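Local coordinates for pumilio homolog 23 (Arabidopsis thaliana, PDB 5WZJ), which binds RNA sequence-specifically through pumilio repeats stacked into a right-handed superhelix, reading a GGAUUUGACGG element of 18S rRNA, at residues Val232-Thr235 / Ala236-Met240; Phe286-Leu289 / Val290-Ile293. One frame throughout, in Å; residues are numbered along the deposited sequence.

Interaction 1 (Val232-Thr235 / Ala236-Met240); sequences VLQT and ALRLM. With nucleotides of chain B.
The carbonyl oxygens of Val232, Leu233, Gln234 and Thr235 each accept a hydrogen bond from the amide N-H four residues on, in one unbroken helix; Arg238 N to Gln234 O is 3.0 Å. Thr235 and Leu239, one turn apart, lie alongside each other and point the same way, with Thr235 CG2 4.0 Å from Leu239 CD1; the methyl is turned to the carbonyl side while OG1, beside the backbone N, hydrogen-bonds to Leu169 O. Gln234 and Arg238 also run side by side, their amide and guanidinium planes 64° apart, and Arg238 NH2 approaches Gln234 OE1 obliquely at 3.6 Å. The extended Gln234 chain carries its amide to the base edge of A8 of chain B. There OE1 accepts from A8 N6 at 3.0 Å, and NE2 donates to A8 N1 at 3.0 Å, with N-H...acceptor angles of 176° and 171°. Ser230 OG takes a further hydrogen bond from NE2, in keeping with the amide sense set by the adenine. Leu237 turns to the next repeat helix, 284-296, and Ala236 to helix 202-213. One acceptor and one donor thus match the donor and acceptor on the Watson-Crick edge of adenine, the base-reading chemistry of a pumilio repeat, here the fourth, and the nearby guanidinium may polarise OE1 further.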
# COMPACT_ATOMS: atom_id res chain seq x y z
N VAL A 232 15.08 4.28 5.35
CA VAL A 232 15.01 5.58 6.03
C VAL A 232 14.67 6.68 5.02
O VAL A 232 13.76 7.49 5.24
CB VAL A 232 16.33 5.88 6.76
CG1 VAL A 232 16.31 7.31 7.32
CG2 VAL A 232 16.56 4.85 7.89
N LEU A 233 15.39 6.72 3.90
CA LEU A 233 15.17 7.78 2.93
C LEU A 233 13.80 7.67 2.26
O LEU A 233 13.20 8.70 1.92
CB LEU A 233 16.28 7.77 1.87
CG LEU A 233 17.68 8.14 2.39
CD1 LEU A 233 18.69 8.04 1.26
CD2 LEU A 233 17.69 9.52 2.96
N GLN A 234 13.29 6.45 2.07
CA GLN A 234 11.92 6.28 1.56
C GLN A 234 10.91 6.92 2.49
O GLN A 234 10.03 7.66 2.04
CB GLN A 234 11.59 4.80 1.40
CG GLN A 234 12.35 4.10 0.27
CD GLN A 234 12.21 2.59 0.38
OE1 GLN A 234 11.09 2.08 0.53
NE2 GLN A 234 13.33 1.89 0.37
N THR A 235 11.01 6.62 3.78
CA THR A 235 10.09 7.22 4.75
C THR A 235 10.18 8.75 4.70
O THR A 235 9.15 9.44 4.61
CB THR A 235 10.39 6.68 6.15
OG1 THR A 235 10.10 5.28 6.17
CG2 THR A 235 9.56 7.38 7.22
N ALA A 236 11.39 9.29 4.69
CA ALA A 236 11.54 10.74 4.63
C ALA A 236 10.86 11.32 3.39
O ALA A 236 10.15 12.33 3.47
CB ALA A 236 13.01 11.14 4.67
N LEU A 237 11.04 10.69 2.23
CA LEU A 237 10.45 11.26 1.02
C LEU A 237 8.93 11.24 1.09
O LEU A 237 8.27 12.21 0.70
CB LEU A 237 10.95 10.51 -0.21
CG LEU A 237 12.40 10.75 -0.62
CD1 LEU A 237 12.88 9.63 -1.55
CD2 LEU A 237 12.55 12.10 -1.31
N ARG A 238 8.35 10.13 1.58
CA ARG A 238 6.89 10.05 1.72
C ARG A 238 6.36 11.15 2.63
O ARG A 238 5.30 11.72 2.36
CB ARG A 238 6.48 8.68 2.27
CG ARG A 238 6.67 7.52 1.31
CD ARG A 238 6.08 6.24 1.88
NE ARG A 238 6.96 5.08 1.69
CZ ARG A 238 6.86 4.22 0.67
NH1 ARG A 238 5.92 4.39 -0.26
NH2 ARG A 238 7.72 3.20 0.60
N LEU A 239 7.08 11.45 3.72
CA LEU A 239 6.65 12.51 4.63
C LEU A 239 6.72 13.89 3.97
O LEU A 239 6.06 14.82 4.44
CB LEU A 239 7.52 12.49 5.90
CG LEU A 239 7.42 11.19 6.74
CD1 LEU A 239 8.49 11.16 7.82
CD2 LEU A 239 6.04 11.03 7.36
N MET A 240 7.50 14.05 2.90
CA MET A 240 7.66 15.33 2.23
C MET A 240 6.74 15.49 1.02
O MET A 240 6.92 16.44 0.24
CB MET A 240 9.12 15.51 1.80
CG MET A 240 10.08 15.77 2.96
SD MET A 240 9.75 17.37 3.74
CE MET A 240 11.08 17.44 4.96
P A B 8 12.44 -10.68 -1.92
OP1 A B 8 13.48 -11.54 -1.32
OP2 A B 8 11.01 -11.06 -1.83
O5' A B 8 12.53 -9.22 -1.31
C5' A B 8 12.06 -8.95 -0.01
C4' A B 8 13.16 -8.32 0.79
O4' A B 8 13.44 -6.99 0.27
C3' A B 8 12.88 -8.13 2.27
O3' A B 8 13.21 -9.30 3.00
C2' A B 8 13.77 -6.95 2.62
O2' A B 8 15.09 -7.45 2.77
C1' A B 8 13.71 -6.12 1.33
N9 A B 8 12.66 -5.07 1.31
C8 A B 8 11.28 -5.17 1.40
N7 A B 8 10.66 -4.01 1.30
C5 A B 8 11.67 -3.09 1.10
C6 A B 8 11.69 -1.69 0.91
N6 A B 8 10.62 -0.88 0.89
N1 A B 8 12.90 -1.10 0.74
C2 A B 8 14.01 -1.85 0.75
N3 A B 8 14.12 -3.16 0.93
C4 A B 8 12.90 -3.73 1.09

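Interaction 2 (Phe286-Leu289 / Val290-Ile293); sequences FSHL and VEVI. With nucleotides of chain B.
Phe286 and Val290, one helical turn apart, meet by a CH-pi contact: Val290 CG2 stands 3.5 Å from the centroid of the Phe286 ring and 13° off its normal, so the methyl sits over the middle of one face. With Phe286 CG opposite the backbone N (chi1 -170°), the ring swings out from the helix and toward the following turn, where it and the Val290 side chain cross obliquely. A looser apolar contact joins Leu289 CG and Ile293 CD1 at 4.2 Å.

The hydrogen bonds are of two sorts. In the backbone, Val290 N to Phe286 O, Glu291 N to Ser287 O and Ile293 N to Leu289 O are regular helical bonds, whereas both bonds from Val292 N are weak. At the RNA, Glu291 OE1 alone takes two donors of G7 of chain B, N1 at 2.7 Å and N2 at 2.8 Å, and Ser287 OG, itself hydrogen-bonded to Asp283 O in the preceding turn, accepts from G7 N2 at 3.0 Å. Two acceptors therefore share the exocyclic amine, while Glu291 OE2 forms a salt bridge to Arg181, which is likely to steady the carboxylate.

Stacking completes the site. The His288 ring is inserted between two bases: A8 C6 of chain B lies 3.3 Å above one face and G7 C2 3.3 Å above the opposite face, both toward the rim. ND1 bonds to Asn284 O, limiting ring rotation. Cut back to an alanine, this position would probably lose the flat spacer between G7 and A8, and both bases would be freer to shift.

Within the fifth pumilio repeat, this helix 284-296 packs between helix 227-239, touched by Val292, and helix 323-332, touched by Val290 and Glu291, with helix 299-310 meeting Val290 and Ile293.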
# COMPACT_ATOMS: atom_id res chain seq x y z
N PHE A 286 17.95 0.23 -4.06
CA PHE A 286 17.79 1.49 -4.79
C PHE A 286 16.48 1.52 -5.55
O PHE A 286 15.84 2.59 -5.67
CB PHE A 286 18.97 1.70 -5.74
CG PHE A 286 19.04 3.06 -6.36
CD1 PHE A 286 18.95 4.21 -5.57
CD2 PHE A 286 19.21 3.21 -7.72
CE1 PHE A 286 19.02 5.48 -6.16
CE2 PHE A 286 19.29 4.47 -8.31
CZ PHE A 286 19.21 5.61 -7.52
N SER A 287 16.07 0.39 -6.12
CA SER A 287 14.81 0.37 -6.87
C SER A 287 13.65 0.78 -5.98
O SER A 287 12.81 1.60 -6.38
CB SER A 287 14.57 -1.01 -7.50
OG SER A 287 14.46 -2.02 -6.51
N HIS A 288 13.60 0.26 -4.75
CA HIS A 288 12.56 0.70 -3.81
C HIS A 288 12.64 2.20 -3.56
O HIS A 288 11.61 2.88 -3.45
CB HIS A 288 12.67 -0.05 -2.49
CG HIS A 288 12.02 -1.40 -2.49
ND1 HIS A 288 12.74 -2.57 -2.63
CD2 HIS A 288 10.73 -1.76 -2.35
CE1 HIS A 288 11.90 -3.60 -2.56
NE2 HIS A 288 10.68 -3.13 -2.40
N LEU A 289 13.86 2.74 -3.42
CA LEU A 289 14.01 4.18 -3.20
C LEU A 289 13.50 4.98 -4.40
O LEU A 289 12.81 5.99 -4.24
CB LEU A 289 15.48 4.53 -2.93
CG LEU A 289 15.82 6.00 -2.62
CD1 LEU A 289 14.90 6.57 -1.54
CD2 LEU A 289 17.26 6.11 -2.16
N VAL A 290 13.86 4.57 -5.62
CA VAL A 290 13.46 5.35 -6.79
C VAL A 290 11.95 5.27 -7.02
O VAL A 290 11.35 6.24 -7.52
CB VAL A 290 14.26 4.90 -8.03
CG1 VAL A 290 13.84 5.72 -9.26
CG2 VAL A 290 15.77 5.07 -7.79
N GLU A 291 11.31 4.15 -6.66
CA GLU A 291 9.84 4.10 -6.67
C GLU A 291 9.26 5.28 -5.90
O GLU A 291 8.33 5.95 -6.37
CB GLU A 291 9.33 2.80 -6.05
CG GLU A 291 9.52 1.53 -6.86
CD GLU A 291 8.90 0.36 -6.14
OE1 GLU A 291 9.63 -0.55 -5.68
OE2 GLU A 291 7.66 0.38 -5.96
N VAL A 292 9.80 5.54 -4.72
CA VAL A 292 9.25 6.60 -3.88
C VAL A 292 9.59 7.97 -4.46
O VAL A 292 8.74 8.87 -4.48
CB VAL A 292 9.73 6.45 -2.43
CG1 VAL A 292 9.22 7.61 -1.59
CG2 VAL A 292 9.22 5.12 -1.85
N ILE A 293 10.81 8.14 -4.96
CA ILE A 293 11.18 9.39 -5.63
C ILE A 293 10.18 9.73 -6.72
O ILE A 293 9.70 10.87 -6.83
CB ILE A 293 12.61 9.30 -6.19
CG1 ILE A 293 13.63 9.33 -5.05
CG2 ILE A 293 12.87 10.44 -7.16
CD1 ILE A 293 15.04 9.02 -5.50
P G B 7 8.89 -12.42 -5.59
OP1 G B 7 9.58 -13.72 -5.62
OP2 G B 7 7.83 -12.06 -4.61
O5' G B 7 9.98 -11.28 -5.35
C5' G B 7 11.22 -11.31 -6.04
C4' G B 7 12.05 -10.09 -5.73
O4' G B 7 11.55 -8.94 -6.46
C3' G B 7 12.04 -9.63 -4.29
O3' G B 7 12.85 -10.42 -3.45
C2' G B 7 12.49 -8.18 -4.41
O2' G B 7 13.90 -8.12 -4.60
C1' G B 7 11.81 -7.76 -5.73
N9 G B 7 10.54 -7.07 -5.46
C8 G B 7 9.35 -7.63 -5.08
N7 G B 7 8.42 -6.74 -4.87
C5 G B 7 9.04 -5.52 -5.11
C6 G B 7 8.54 -4.19 -5.05
O6 G B 7 7.40 -3.84 -4.75
N1 G B 7 9.49 -3.24 -5.38
C2 G B 7 10.79 -3.54 -5.72
N2 G B 7 11.58 -2.50 -6.00
N3 G B 7 11.27 -4.77 -5.78
C4 G B 7 10.35 -5.71 -5.47
P A B 8 12.44 -10.68 -1.92
OP1 A B 8 13.48 -11.54 -1.32
OP2 A B 8 11.01 -11.06 -1.83
O5' A B 8 12.53 -9.22 -1.31
C5' A B 8 12.06 -8.95 -0.01
C4' A B 8 13.16 -8.32 0.79
O4' A B 8 13.44 -6.99 0.27
C3' A B 8 12.88 -8.13 2.27
O3' A B 8 13.21 -9.30 3.00
C2' A B 8 13.77 -6.95 2.62
O2' A B 8 15.09 -7.45 2.77
C1' A B 8 13.71 -6.12 1.33
N9 A B 8 12.66 -5.07 1.31
C8 A B 8 11.28 -5.17 1.40
N7 A B 8 10.66 -4.01 1.30
C5 A B 8 11.67 -3.09 1.10
C6 A B 8 11.69 -1.69 0.91
N6 A B 8 10.62 -0.88 0.89
N1 A B 8 12.90 -1.10 0.74
C2 A B 8 14.01 -1.85 0.75
N3 A B 8 14.12 -3.16 0.93
C4 A B 8 12.90 -3.73 1.09

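From the N terminus, interaction 1 comes first, on helix 227-239 of the fourth pumilio repeat, and interaction 2 follows on helix 284-296 of the fifth. Each is local to its own helix and closes no loop; the two stand in series, neither nested nor crossed. Their centres lie 10 Å apart and the helices touch. Leu237 packs on both Val292 and Ile293, its CB 3.6 Å from Val292 CG1. Nearer the RNA, Gln234 NE2 is 3.5 Å from His288 CB. Since successive repeats read successive bases, A8 by 232-240 and G7 by 286-293, the RNA runs antiparallel to the protein chain across this pair.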